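Local coordinates for uncharacterized protein (Acinetobacter baumannii, PDB 5D66) that is of unknown function but folds as an ankyrin repeat domain, a scaffold that in other proteins commonly serves protein-protein recognition, at residues A[51-56]-A[85-90]; A[102-107]-A[128-133]; A[137-142]-A[154-159]; A[175-180]-A[191-196]. All coordinates share one frame; numbering follows the deposited sequence. Where two conformers were deposited one is given.

Interaction 1 of 4, residues A[51-56]-A[85-90]; sequences AAHMLI and LRMTLM
Two neighbouring outer helices of the ankyrin stack meet here, helix 49-57 and helix 82-90. Their segments run nearly parallel, at 9°, with axes 10.3 Å apart. At that spacing the backbones stay apart and side chains must bridge the gap. M87, a selenomethionine, does most of this. Its CG lies anti to the carbonyl carbon, beside the backbone N, and the chain is extended beyond CG. This carries M87 SE right up to the backbone of the other helix, 3.5 Å from H53 CA. M87 SE lies 4.4 Å from A52 CB. M87 CE lies 4.0 Å from H53 CB. H53 has CG anti to its backbone N, chi1 179°. M87 SE meets the H53 imidazole at its edge, near its plane, a Met-aromatic contact with SE 5.3 Å from the ring centroid. I56 crosses M87 at about a right angle. I56 CD1 rests on M87 CB at 3.8 Å and also reaches T88 CG2 at 4.2 Å. T88 OG1 is turned back into its own helix and donates to L85 O at 2.8 Å, so its methyl is the part offered to I56. On the other flank of helix 49-57, M54 packs on helix 16-23. No hydrogen bond joins the two segments. The contact is probably held largely by dispersion around one polarisable side chain, with I56 on the buried side and H53 on the exposed one.

Interaction 2 of 4, residues A[102-107]-A[128-133]; sequences GGTALI and VNHVNN
The imidazole of H130 has the methyl CG2 of T104 over one face, 3.5 Å above the plane and displaced toward the rim. This is a CH-pi contact, with T104 CG2 3.8 Å from the H130 ring centroid. At the edge, in the ring plane, is G102 O. H130 NE2 donates to G102 O at 2.8 Å with an N-H...O angle of 152°. I107 CD1 also lies near the ring plane, at the edge by CD2. CG of H130 is anti to the backbone N, which swings the ring across to 102-107. G102 O is approached by more than the ring. A water donates to it and to V131 O, and N132 CA makes a CA-H...O contact to G102 O at 3.4 Å. The amide of N132 is held from outside the pair: ND2 donates to E141, while OD1 accepts from L134 N and W136 N. I107 CG2 packs on N132 ND2 at 3.8 Å. Further along, L106 CD2 meets V128 CG1 at 4.0 Å, the two side chains lying side by side. In this ankyrin fold the loop 128-133 before helix 138-144 lies beside the segment that leads into helix 106-111. Donation from NE2 implies a proton there, and the edge bond and the T104 methyl together should fix the ring's rotation.

Interaction 3 of 4, residues A[137-142]-A[154-159]; sequences TALLEA and QIVALL
L159 pushes its forked end against the first turn of helix 138-144. Its CG lies anti to the carbonyl carbon, beside the backbone N, and the two methyls divide the work. L159 CD1 comes down on the backbone, 3.7 Å from L139 N, where the small A138 lets it approach. L159 CD2 lies against A138 CB at 4.0 Å. One turn further on, A142 provides a second shallow place. A142 CB receives CG2 of I155 at 3.9 Å, and CG2 of V156 comes alongside A142 CB at 4.2 Å. The alanines thus form the low ground of helix 138-144, and branched residues of the other helix fill it.

The relief is reversed at L139. Here the longer side chain comes from helix 138-144, with CG anti to the backbone N, chi1 -178°. L139 CD1 crosses obliquely onto V156 and touches both methyls, V156 CG1 at 4.0 Å and V156 CG2 at 4.1 Å.

This is an antiparallel helix pair of the kind that builds ankyrin repeats. The two segments run at 163° to each other, with axes 9.7 Å apart. T137 caps the first helix at its N-cap position: T137 OG1 accepts from L140 N at 3.0 Å, nearly straight at 168°. The interface is buried on both flanks. I107 and A110 of helix 106-111 pack on A138, and V128 packs on L159. From the other neighbour, P176 of helix 176-183 lies against L139.

Interaction 4 of 4, residues A[175-180]-A[191-196]; sequences TPLQHA and LLLVAG
Apolar packing makes the whole of this contact between the two C-terminal helices of the ankyrin domain; no hydrogen bond crosses it. L192 is the central residue. Its CG lies anti to the carbonyl carbon, beside the backbone N, and the end of the side chain covers the first turn of helix 176-183. L192 CD1 approaches P176 O at 3.6 Å and A180 CB at 4.0 Å. L192 CD2 touches the proline ring at P176 CB, also at 4.0 Å. The second apolar pair brings buried L177 against exposed L193. L177, with CG anti to its backbone N, crosses L193 at about a right angle. The fork of L177 straddles the end of L193, with L177 CD2 on L193 CD2 at 3.8 Å and L177 CD1 alongside CG and CD2.

The notable hydrogen bonds are within a segment, at the helix ends. T175 is the N-cap: T175 OG1 accepts from Q178 N at 3.1 Å, at 167°. T175-P176-L177 matches the start of the TPLH motif of ankyrin repeats. G196 ends the second helix in a Schellman motif, with positive phi, and G196 N bonds back to L193 O.

Neighbouring helices cover one flank. L140 of helix 138-144 packs on P176, and L160 of helix 150-162 packs on L192. A197 of the tail touches both leucines, L177 and L192.

Interactions 3 and 4 are similar contacts, each between the two antiparallel helices of its own pair, while interactions 1 and 2 join neighbouring elements along the stack. Interaction 3 is the most enclosed: all its touching residues are buried. Interaction 4 lies at the C-terminal end and includes an exposed leucine. Interactions 1, 3 and 4 are apolar helix packing, and in interaction 1 a selenomethionine spans parallel outer helices. Interaction 2, in the loops, depends more on polar groups and water. It abuts interaction 3 by a polar bridge, and interaction 3 abuts interaction 4 by apolar packing. Interaction 1 stands apart, its centre about 22 Å from that of interaction 2.

Interaction 1 of 4, residues A[51-56]-A[85-90]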
loop_
_atom_site.group_PDB
_atom_site.type_symbol
_atom_site.label_atom_id
_atom_site.label_comp_id
_atom_site.label_asym_id
_atom_site.label_seq_id
_atom_site.Cartn_x
_atom_site.Cartn_y
_atom_site.Cartn_z
ATOM N N ALA A 51 8.864 16.169 -4.927
ATOM C CA ALA A 51 7.582 16.847 -5.138
ATOM C C ALA A 51 6.534 16.394 -4.146
ATOM O O ALA A 51 5.811 17.183 -3.578
ATOM C CB ALA A 51 7.064 16.589 -6.551
ATOM N N ALA A 52 6.504 15.087 -3.901
ATOM C CA ALA A 52 5.546 14.545 -2.920
ATOM C C ALA A 52 5.821 15.144 -1.530
ATOM O O ALA A 52 4.866 15.553 -0.843
ATOM C CB ALA A 52 5.600 13.037 -2.879
ATOM N N HIS A 53 7.086 15.235 -1.127
ATOM C CA HIS A 53 7.395 15.820 0.170
ATOM C C HIS A 53 6.892 17.254 0.267
ATOM O O HIS A 53 6.298 17.642 1.266
ATOM C CB HIS A 53 8.894 15.779 0.413
ATOM C CG HIS A 53 9.312 16.369 1.714
ATOM N ND1 HIS A 53 9.931 17.594 1.857
ATOM C CD2 HIS A 53 9.141 15.890 2.956
ATOM C CE1 HIS A 53 10.202 17.806 3.132
ATOM N NE2 HIS A 53 9.721 16.785 3.816
HETATM N N MSE A 54 7.152 18.053 -0.755
HETATM C CA MSE A 54 6.751 19.455 -0.727
HETATM C C MSE A 54 5.238 19.577 -0.645
HETATM O O MSE A 54 4.705 20.387 0.107
HETATM C CB MSE A 54 7.318 20.170 -1.934
HETATM C CG MSE A 54 7.016 21.642 -1.946
HETATM SE SE MSE A 54 7.888 22.587 -3.386
HETATM C CE MSE A 54 9.520 22.861 -2.445
ATOM N N LEU A 55 4.538 18.765 -1.409
ATOM C CA LEU A 55 3.054 18.826 -1.433
ATOM C C LEU A 55 2.435 18.377 -0.108
ATOM O O LEU A 55 1.522 18.989 0.405
ATOM C CB LEU A 55 2.505 18.023 -2.611
ATOM C CG LEU A 55 2.842 18.619 -4.001
ATOM C CD1 LEU A 55 2.601 17.554 -5.073
ATOM C CD2 LEU A 55 2.074 19.901 -4.286
ATOM N N ILE A 56 2.994 17.291 0.434
ATOM C CA ILE A 56 2.569 16.791 1.747
ATOM C C ILE A 56 2.861 17.802 2.850
ATOM O O ILE A 56 1.957 18.033 3.676
ATOM C CB ILE A 56 3.179 15.406 2.052
ATOM C CG1 ILE A 56 2.597 14.370 1.116
ATOM C CG2 ILE A 56 2.937 14.992 3.474
ATOM C CD1 ILE A 56 3.326 13.041 1.089
ATOM N N LEU A 85 5.630 6.552 1.061
ATOM C CA LEU A 85 4.743 5.926 2.035
ATOM C C LEU A 85 5.010 6.433 3.467
ATOM O O LEU A 85 4.061 6.758 4.197
ATOM C CB LEU A 85 4.885 4.413 1.980
ATOM C CG LEU A 85 4.080 3.661 2.999
ATOM C CD1 LEU A 85 2.562 3.842 2.723
ATOM C CD2 LEU A 85 4.418 2.214 3.045
ATOM N N ARG A 86 6.287 6.481 3.864
ATOM C CA ARG A 86 6.629 6.944 5.204
ATOM C C ARG A 86 6.122 8.378 5.424
ATOM O O ARG A 86 5.653 8.689 6.506
ATOM C CB ARG A 86 8.075 6.801 5.475
ATOM C CG ARG A 86 8.526 5.395 5.588
ATOM C CD ARG A 86 9.990 5.354 6.048
ATOM N NE ARG A 86 10.717 4.126 5.710
ATOM C CZ ARG A 86 10.526 2.928 6.277
ATOM N NH1 ARG A 86 9.624 2.738 7.245
ATOM N NH2 ARG A 86 11.269 1.890 5.895
HETATM N N MSE A 87 6.235 9.221 4.412
HETATM C CA MSE A 87 5.694 10.575 4.517
HETATM C C MSE A 87 4.204 10.543 4.773
HETATM O O MSE A 87 3.659 11.292 5.628
HETATM C CB MSE A 87 5.970 11.404 3.279
HETATM C CG MSE A 87 7.358 11.561 2.864
HETATM SE SE MSE A 87 7.410 12.393 1.088
HETATM C CE MSE A 87 9.201 11.833 0.675
ATOM N N THR A 88 3.484 9.719 4.024
ATOM C CA THR A 88 2.040 9.636 4.225
ATOM C C THR A 88 1.658 9.157 5.633
ATOM O O THR A 88 0.661 9.618 6.201
ATOM C CB THR A 88 1.308 8.843 3.118
ATOM O OG1 THR A 88 1.479 7.443 3.263
ATOM C CG2 THR A 88 1.644 9.261 1.735
ATOM N N LEU A 89 2.430 8.199 6.148
ATOM C CA LEU A 89 2.174 7.676 7.470
ATOM C C LEU A 89 2.351 8.694 8.601
ATOM O O LEU A 89 1.756 8.585 9.632
ATOM C CB LEU A 89 3.006 6.404 7.719
ATOM C CG LEU A 89 2.678 5.203 6.847
ATOM C CD1 LEU A 89 3.727 4.111 7.032
ATOM C CD2 LEU A 89 1.352 4.655 7.210
HETATM N N MSE A 90 3.173 9.704 8.336
HETATM C CA MSE A 90 3.436 10.811 9.265
HETATM C C MSE A 90 2.427 11.962 9.070
HETATM O O MSE A 90 2.431 12.895 9.887
HETATM C CB MSE A 90 4.863 11.329 9.056
HETATM C CG MSE A 90 5.915 10.417 9.615
HETATM SE SE MSE A 90 5.756 10.084 11.524
HETATM C CE MSE A 90 5.504 11.793 12.192
#

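Interaction 2 of 4, residues A[102-107]-A[128-133]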
loop_
_atom_site.group_PDB
_atom_site.type_symbol
_atom_site.label_atom_id
_atom_site.label_comp_id
_atom_site.label_asym_id
_atom_site.label_seq_id
_atom_site.Cartn_x
_atom_site.Cartn_y
_atom_site.Cartn_z
ATOM N N GLY A 102 -10.840 -3.352 -2.444
ATOM C CA GLY A 102 -11.229 -3.476 -1.085
ATOM C C GLY A 102 -10.139 -3.872 -0.135
ATOM O O GLY A 102 -10.417 -4.290 0.974
ATOM N N GLY A 103 -8.902 -3.676 -0.548
ATOM C CA GLY A 103 -7.765 -3.993 0.267
ATOM C C GLY A 103 -7.126 -2.793 0.932
ATOM O O GLY A 103 -7.209 -1.694 0.475
ATOM N N THR A 104 -6.523 -3.017 2.100
ATOM C CA THR A 104 -5.636 -2.055 2.674
ATOM C C THR A 104 -4.356 -1.922 1.848
ATOM O O THR A 104 -4.133 -2.699 0.932
ATOM C CB THR A 104 -5.238 -2.515 4.074
ATOM O OG1 THR A 104 -4.493 -3.725 3.893
ATOM C CG2 THR A 104 -6.376 -2.723 5.017
ATOM N N ALA A 105 -3.500 -0.971 2.205
ATOM C CA ALA A 105 -2.199 -0.850 1.540
ATOM C C ALA A 105 -1.317 -2.085 1.765
ATOM O O ALA A 105 -0.414 -2.366 0.993
ATOM C CB ALA A 105 -1.483 0.424 1.990
ATOM N N LEU A 106 -1.537 -2.769 2.891
ATOM C CA LEU A 106 -0.742 -3.926 3.236
ATOM C C LEU A 106 -0.928 -5.089 2.313
ATOM O O LEU A 106 0.021 -5.848 2.064
ATOM C CB LEU A 106 -1.043 -4.342 4.684
ATOM C CG LEU A 106 -0.394 -5.541 5.236
ATOM C CD1 LEU A 106 1.176 -5.393 5.186
ATOM C CD2 LEU A 106 -0.817 -5.815 6.640
ATOM N N ILE A 107 -2.133 -5.317 1.840
ATOM C CA ILE A 107 -2.432 -6.518 1.040
ATOM C C ILE A 107 -1.613 -6.513 -0.274
ATOM O O ILE A 107 -0.907 -7.508 -0.545
ATOM C CB ILE A 107 -3.928 -6.745 0.849
ATOM C CG1 ILE A 107 -4.584 -6.983 2.220
ATOM C CG2 ILE A 107 -4.114 -7.971 -0.057
ATOM C CD1 ILE A 107 -6.050 -7.178 2.170
ATOM N N VAL A 128 -3.836 -6.464 10.020
ATOM C CA VAL A 128 -3.344 -7.633 9.323
ATOM C C VAL A 128 -4.461 -8.598 8.945
ATOM O O VAL A 128 -4.286 -9.437 8.045
ATOM C CB VAL A 128 -2.247 -8.358 10.119
ATOM C CG1 VAL A 128 -1.004 -7.504 10.222
ATOM C CG2 VAL A 128 -2.724 -8.831 11.453
ATOM N N ASN A 129 -5.593 -8.565 9.645
ATOM C CA ASN A 129 -6.695 -9.478 9.397
ATOM C C ASN A 129 -7.772 -8.965 8.393
ATOM O O ASN A 129 -8.783 -9.601 8.200
ATOM C CB ASN A 129 -7.353 -9.906 10.706
ATOM C CG ASN A 129 -6.463 -10.838 11.495
ATOM O OD1 ASN A 129 -5.714 -11.646 10.939
ATOM N ND2 ASN A 129 -6.542 -10.757 12.812
ATOM N N HIS A 130 -7.498 -7.815 7.775
ATOM C CA HIS A 130 -8.444 -7.290 6.807
ATOM C C HIS A 130 -8.570 -8.199 5.587
ATOM O O HIS A 130 -7.595 -8.717 5.070
ATOM C CB HIS A 130 -7.958 -5.923 6.309
ATOM C CG HIS A 130 -8.888 -5.183 5.429
ATOM N ND1 HIS A 130 -9.720 -4.182 5.863
ATOM C CD2 HIS A 130 -9.039 -5.270 4.104
ATOM C CE1 HIS A 130 -10.419 -3.762 4.812
ATOM N NE2 HIS A 130 -10.076 -4.456 3.754
ATOM N N VAL A 131 -9.801 -8.387 5.141
ATOM C CA VAL A 131 -10.134 -9.216 3.989
ATOM C C VAL A 131 -10.653 -8.346 2.831
ATOM O O VAL A 131 -11.567 -7.551 2.979
ATOM C CB VAL A 131 -11.266 -10.245 4.331
ATOM C CG1 VAL A 131 -11.511 -11.170 3.164
ATOM C CG2 VAL A 131 -10.924 -11.055 5.558
ATOM N N ASN A 132 -9.994 -8.474 1.683
ATOM C CA ASN A 132 -10.390 -7.665 0.498
ATOM C C ASN A 132 -11.560 -8.307 -0.260
ATOM O O ASN A 132 -12.136 -9.337 0.163
ATOM C CB ASN A 132 -9.176 -7.355 -0.381
ATOM C CG ASN A 132 -8.666 -8.546 -1.156
ATOM O OD1 ASN A 132 -9.314 -9.593 -1.244
ATOM N ND2 ASN A 132 -7.463 -8.390 -1.699
ATOM N N ASN A 133 -11.952 -7.709 -1.383
ATOM C CA ASN A 133 -13.154 -8.176 -2.105
ATOM C C ASN A 133 -12.884 -9.334 -3.019
ATOM O O ASN A 133 -13.820 -9.840 -3.628
ATOM C CB ASN A 133 -13.878 -6.998 -2.800
ATOM C CG ASN A 133 -13.198 -6.481 -4.056
ATOM O OD1 ASN A 133 -12.452 -7.189 -4.739
ATOM N ND2 ASN A 133 -13.492 -5.213 -4.375
HETATM O O HOH W 1 -13.162 -5.018 1.948
#

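Interaction 3 of 4, residues A[137-142]-A[154-159]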
loop_
_atom_site.group_PDB
_atom_site.type_symbol
_atom_site.label_atom_id
_atom_site.label_comp_id
_atom_site.label_asym_id
_atom_site.label_seq_id
_atom_site.Cartn_x
_atom_site.Cartn_y
_atom_site.Cartn_z
ATOM N N THR A 137 -6.803 -12.096 2.523
ATOM C CA THR A 137 -6.015 -11.328 3.461
ATOM C C THR A 137 -4.600 -11.121 2.875
ATOM O O THR A 137 -4.213 -11.783 1.878
ATOM C CB THR A 137 -5.908 -12.097 4.772
ATOM O OG1 THR A 137 -5.311 -13.361 4.409
ATOM C CG2 THR A 137 -7.177 -12.318 5.481
ATOM N N ALA A 138 -3.785 -10.342 3.545
ATOM C CA ALA A 138 -2.377 -10.226 3.198
ATOM C C ALA A 138 -1.694 -11.613 3.223
ATOM O O ALA A 138 -0.930 -11.893 2.351
ATOM C CB ALA A 138 -1.700 -9.249 4.114
ATOM N N LEU A 139 -1.967 -12.390 4.277
ATOM C CA LEU A 139 -1.415 -13.714 4.408
ATOM C C LEU A 139 -1.790 -14.601 3.205
ATOM O O LEU A 139 -0.918 -15.270 2.619
ATOM C CB LEU A 139 -1.849 -14.346 5.720
ATOM C CG LEU A 139 -1.322 -15.741 6.034
ATOM C CD1 LEU A 139 0.160 -15.793 6.114
ATOM C CD2 LEU A 139 -1.944 -16.233 7.308
ATOM N N LEU A 140 -3.053 -14.640 2.863
ATOM C CA LEU A 140 -3.499 -15.456 1.735
ATOM C C LEU A 140 -2.827 -15.020 0.463
ATOM O O LEU A 140 -2.362 -15.864 -0.327
ATOM C CB LEU A 140 -5.006 -15.473 1.617
ATOM C CG LEU A 140 -5.723 -16.320 2.651
ATOM C CD1 LEU A 140 -7.181 -15.950 2.778
ATOM C CD2 LEU A 140 -5.632 -17.797 2.302
ATOM N N GLU A 141 -2.801 -13.719 0.182
ATOM C CA GLU A 141 -2.124 -13.281 -1.056
ATOM C C GLU A 141 -0.646 -13.602 -1.065
ATOM O O GLU A 141 -0.119 -13.963 -2.116
ATOM C CB GLU A 141 -2.363 -11.800 -1.318
ATOM C CG GLU A 141 -3.817 -11.482 -1.640
ATOM C CD GLU A 141 -4.039 -10.292 -2.576
ATOM O OE1 GLU A 141 -3.120 -9.817 -3.159
ATOM O OE2 GLU A 141 -5.191 -9.872 -2.744
ATOM N N ALA A 142 0.039 -13.444 0.055
ATOM C CA ALA A 142 1.458 -13.759 0.062
ATOM C C ALA A 142 1.722 -15.218 -0.299
ATOM O O ALA A 142 2.722 -15.543 -0.948
ATOM C CB ALA A 142 2.033 -13.455 1.417
ATOM N N GLN A 154 9.530 -14.427 4.269
ATOM C CA GLN A 154 9.816 -13.347 5.236
ATOM C C GLN A 154 8.501 -12.609 5.550
ATOM O O GLN A 154 8.222 -12.317 6.721
ATOM C CB GLN A 154 10.871 -12.399 4.677
ATOM C CG GLN A 154 12.199 -13.087 4.592
ATOM C CD GLN A 154 13.201 -12.404 3.673
ATOM O OE1 GLN A 154 12.952 -11.303 3.183
ATOM N NE2 GLN A 154 14.352 -13.023 3.496
ATOM N N ILE A 155 7.677 -12.368 4.537
ATOM C CA ILE A 155 6.394 -11.663 4.721
ATOM C C ILE A 155 5.433 -12.519 5.520
ATOM O O ILE A 155 4.736 -12.014 6.416
ATOM C CB ILE A 155 5.843 -11.256 3.364
ATOM C CG1 ILE A 155 6.627 -10.039 2.846
ATOM C CG2 ILE A 155 4.349 -10.978 3.404
ATOM C CD1 ILE A 155 6.541 -9.782 1.404
ATOM N N VAL A 156 5.314 -13.819 5.193
ATOM C CA VAL A 156 4.523 -14.729 6.039
ATOM C C VAL A 156 4.956 -14.650 7.503
ATOM O O VAL A 156 4.134 -14.554 8.420
ATOM C CB VAL A 156 4.508 -16.127 5.473
ATOM C CG1 VAL A 156 3.929 -17.137 6.469
ATOM C CG2 VAL A 156 3.743 -16.178 4.150
ATOM N N ALA A 157 6.279 -14.769 7.722
ATOM C CA ALA A 157 6.777 -14.729 9.075
ATOM C C ALA A 157 6.412 -13.438 9.788
ATOM O O ALA A 157 6.059 -13.440 10.962
ATOM C CB ALA A 157 8.240 -15.024 9.112
ATOM N N LEU A 158 6.559 -12.316 9.085
ATOM C CA LEU A 158 6.226 -10.996 9.674
ATOM C C LEU A 158 4.776 -10.927 10.044
ATOM O O LEU A 158 4.410 -10.472 11.138
ATOM C CB LEU A 158 6.516 -9.846 8.687
ATOM C CG LEU A 158 7.985 -9.515 8.434
ATOM C CD1 LEU A 158 8.069 -8.422 7.356
ATOM C CD2 LEU A 158 8.667 -9.057 9.651
ATOM N N LEU A 159 3.917 -11.348 9.156
ATOM C CA LEU A 159 2.438 -11.287 9.393
ATOM C C LEU A 159 2.057 -12.127 10.599
ATOM O O LEU A 159 1.285 -11.740 11.445
ATOM C CB LEU A 159 1.648 -11.720 8.173
ATOM C CG LEU A 159 1.731 -10.691 7.006
ATOM C CD1 LEU A 159 1.259 -11.396 5.710
ATOM C CD2 LEU A 159 0.858 -9.474 7.238
#

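Interaction 4 of 4, residues A[175-180]-A[191-196]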
loop_
_atom_site.group_PDB
_atom_site.type_symbol
_atom_site.label_atom_id
_atom_site.label_comp_id
_atom_site.label_asym_id
_atom_site.label_seq_id
_atom_site.Cartn_x
_atom_site.Cartn_y
_atom_site.Cartn_z
ATOM N N THR A 175 -7.898 -22.857 3.630
ATOM C CA THR A 175 -7.121 -22.178 4.636
ATOM C C THR A 175 -5.713 -21.824 4.130
ATOM O O THR A 175 -5.192 -22.457 3.173
ATOM C CB THR A 175 -7.005 -23.084 5.854
ATOM O OG1 THR A 175 -6.255 -24.226 5.499
ATOM C CG2 THR A 175 -8.380 -23.417 6.482
ATOM N N PRO A 176 -5.038 -20.891 4.805
ATOM C CA PRO A 176 -3.615 -20.681 4.496
ATOM C C PRO A 176 -2.799 -21.981 4.516
ATOM O O PRO A 176 -1.982 -22.176 3.621
ATOM C CB PRO A 176 -3.233 -19.699 5.618
ATOM C CG PRO A 176 -4.478 -18.900 5.839
ATOM C CD PRO A 176 -5.556 -19.908 5.773
ATOM N N LEU A 177 -3.015 -22.836 5.520
ATOM C CA LEU A 177 -2.275 -24.089 5.611
ATOM C C LEU A 177 -2.509 -24.959 4.389
ATOM O O LEU A 177 -1.553 -25.513 3.820
ATOM C CB LEU A 177 -2.673 -24.796 6.878
ATOM C CG LEU A 177 -1.957 -26.131 7.142
ATOM C CD1 LEU A 177 -0.480 -25.941 7.235
ATOM C CD2 LEU A 177 -2.517 -26.770 8.395
ATOM N N GLN A 178 -3.757 -25.123 3.987
ATOM C CA GLN A 178 -4.035 -25.923 2.809
ATOM C C GLN A 178 -3.423 -25.332 1.550
ATOM O O GLN A 178 -2.866 -26.050 0.731
ATOM C CB GLN A 178 -5.528 -26.175 2.672
ATOM C CG GLN A 178 -5.837 -27.208 1.579
ATOM C CD GLN A 178 -5.118 -28.580 1.804
ATOM O OE1 GLN A 178 -5.308 -29.229 2.839
ATOM N NE2 GLN A 178 -4.204 -28.946 0.883
ATOM N N HIS A 179 -3.521 -24.015 1.401
ATOM C CA HIS A 179 -2.882 -23.356 0.286
ATOM C C HIS A 179 -1.393 -23.623 0.219
ATOM O O HIS A 179 -0.826 -23.854 -0.866
ATOM C CB HIS A 179 -3.178 -21.864 0.260
ATOM C CG HIS A 179 -4.518 -21.515 -0.299
ATOM N ND1 HIS A 179 -4.866 -21.812 -1.595
ATOM C CD2 HIS A 179 -5.559 -20.860 0.228
ATOM C CE1 HIS A 179 -6.053 -21.333 -1.868
ATOM N NE2 HIS A 179 -6.508 -20.783 -0.767
ATOM N N ALA A 180 -0.723 -23.554 1.354
ATOM C CA ALA A 180 0.713 -23.826 1.407
ATOM C C ALA A 180 1.007 -25.288 1.055
ATOM O O ALA A 180 1.959 -25.599 0.308
ATOM C CB ALA A 180 1.236 -23.481 2.765
ATOM N N LEU A 191 5.975 -22.420 9.277
ATOM C CA LEU A 191 5.637 -21.174 9.935
ATOM C C LEU A 191 4.193 -21.083 10.350
ATOM O O LEU A 191 3.880 -20.658 11.464
ATOM C CB LEU A 191 5.950 -19.993 8.988
ATOM C CG LEU A 191 7.418 -19.746 8.721
ATOM C CD1 LEU A 191 7.632 -18.831 7.514
ATOM C CD2 LEU A 191 8.115 -19.140 9.942
ATOM N N LEU A 192 3.282 -21.525 9.474
ATOM C CA LEU A 192 1.852 -21.540 9.755
ATOM C C LEU A 192 1.520 -22.470 10.926
ATOM O O LEU A 192 0.738 -22.142 11.826
ATOM C CB LEU A 192 1.082 -21.946 8.529
ATOM C CG LEU A 192 0.965 -20.853 7.468
ATOM C CD1 LEU A 192 0.468 -21.423 6.164
ATOM C CD2 LEU A 192 0.044 -19.760 7.896
ATOM N N LEU A 193 2.066 -23.690 10.894
ATOM C CA LEU A 193 1.775 -24.688 11.946
ATOM C C LEU A 193 2.204 -24.181 13.325
ATOM O O LEU A 193 1.444 -24.311 14.266
ATOM C CB LEU A 193 2.437 -26.017 11.636
ATOM C CG LEU A 193 1.763 -26.797 10.494
ATOM C CD1 LEU A 193 2.713 -27.890 10.037
ATOM C CD2 LEU A 193 0.394 -27.315 10.843
ATOM N N VAL A 194 3.369 -23.563 13.439
ATOM C CA VAL A 194 3.769 -23.105 14.754
ATOM C C VAL A 194 2.893 -21.903 15.221
ATOM O O VAL A 194 2.753 -21.705 16.404
ATOM C CB VAL A 194 5.332 -22.888 14.865
ATOM C CG1 VAL A 194 6.145 -24.144 14.419
ATOM C CG2 VAL A 194 5.768 -21.721 14.034
ATOM N N ALA A 195 2.275 -21.171 14.294
ATOM C CA ALA A 195 1.338 -20.110 14.610
ATOM C C ALA A 195 -0.067 -20.615 14.952
ATOM O O ALA A 195 -0.954 -19.788 15.213
ATOM C CB ALA A 195 1.268 -19.158 13.405
ATOM N N GLY A 196 -0.276 -21.925 14.927
ATOM C CA GLY A 196 -1.598 -22.496 15.242
ATOM C C GLY A 196 -2.498 -22.784 14.076
ATOM O O GLY A 196 -3.689 -22.962 14.276
#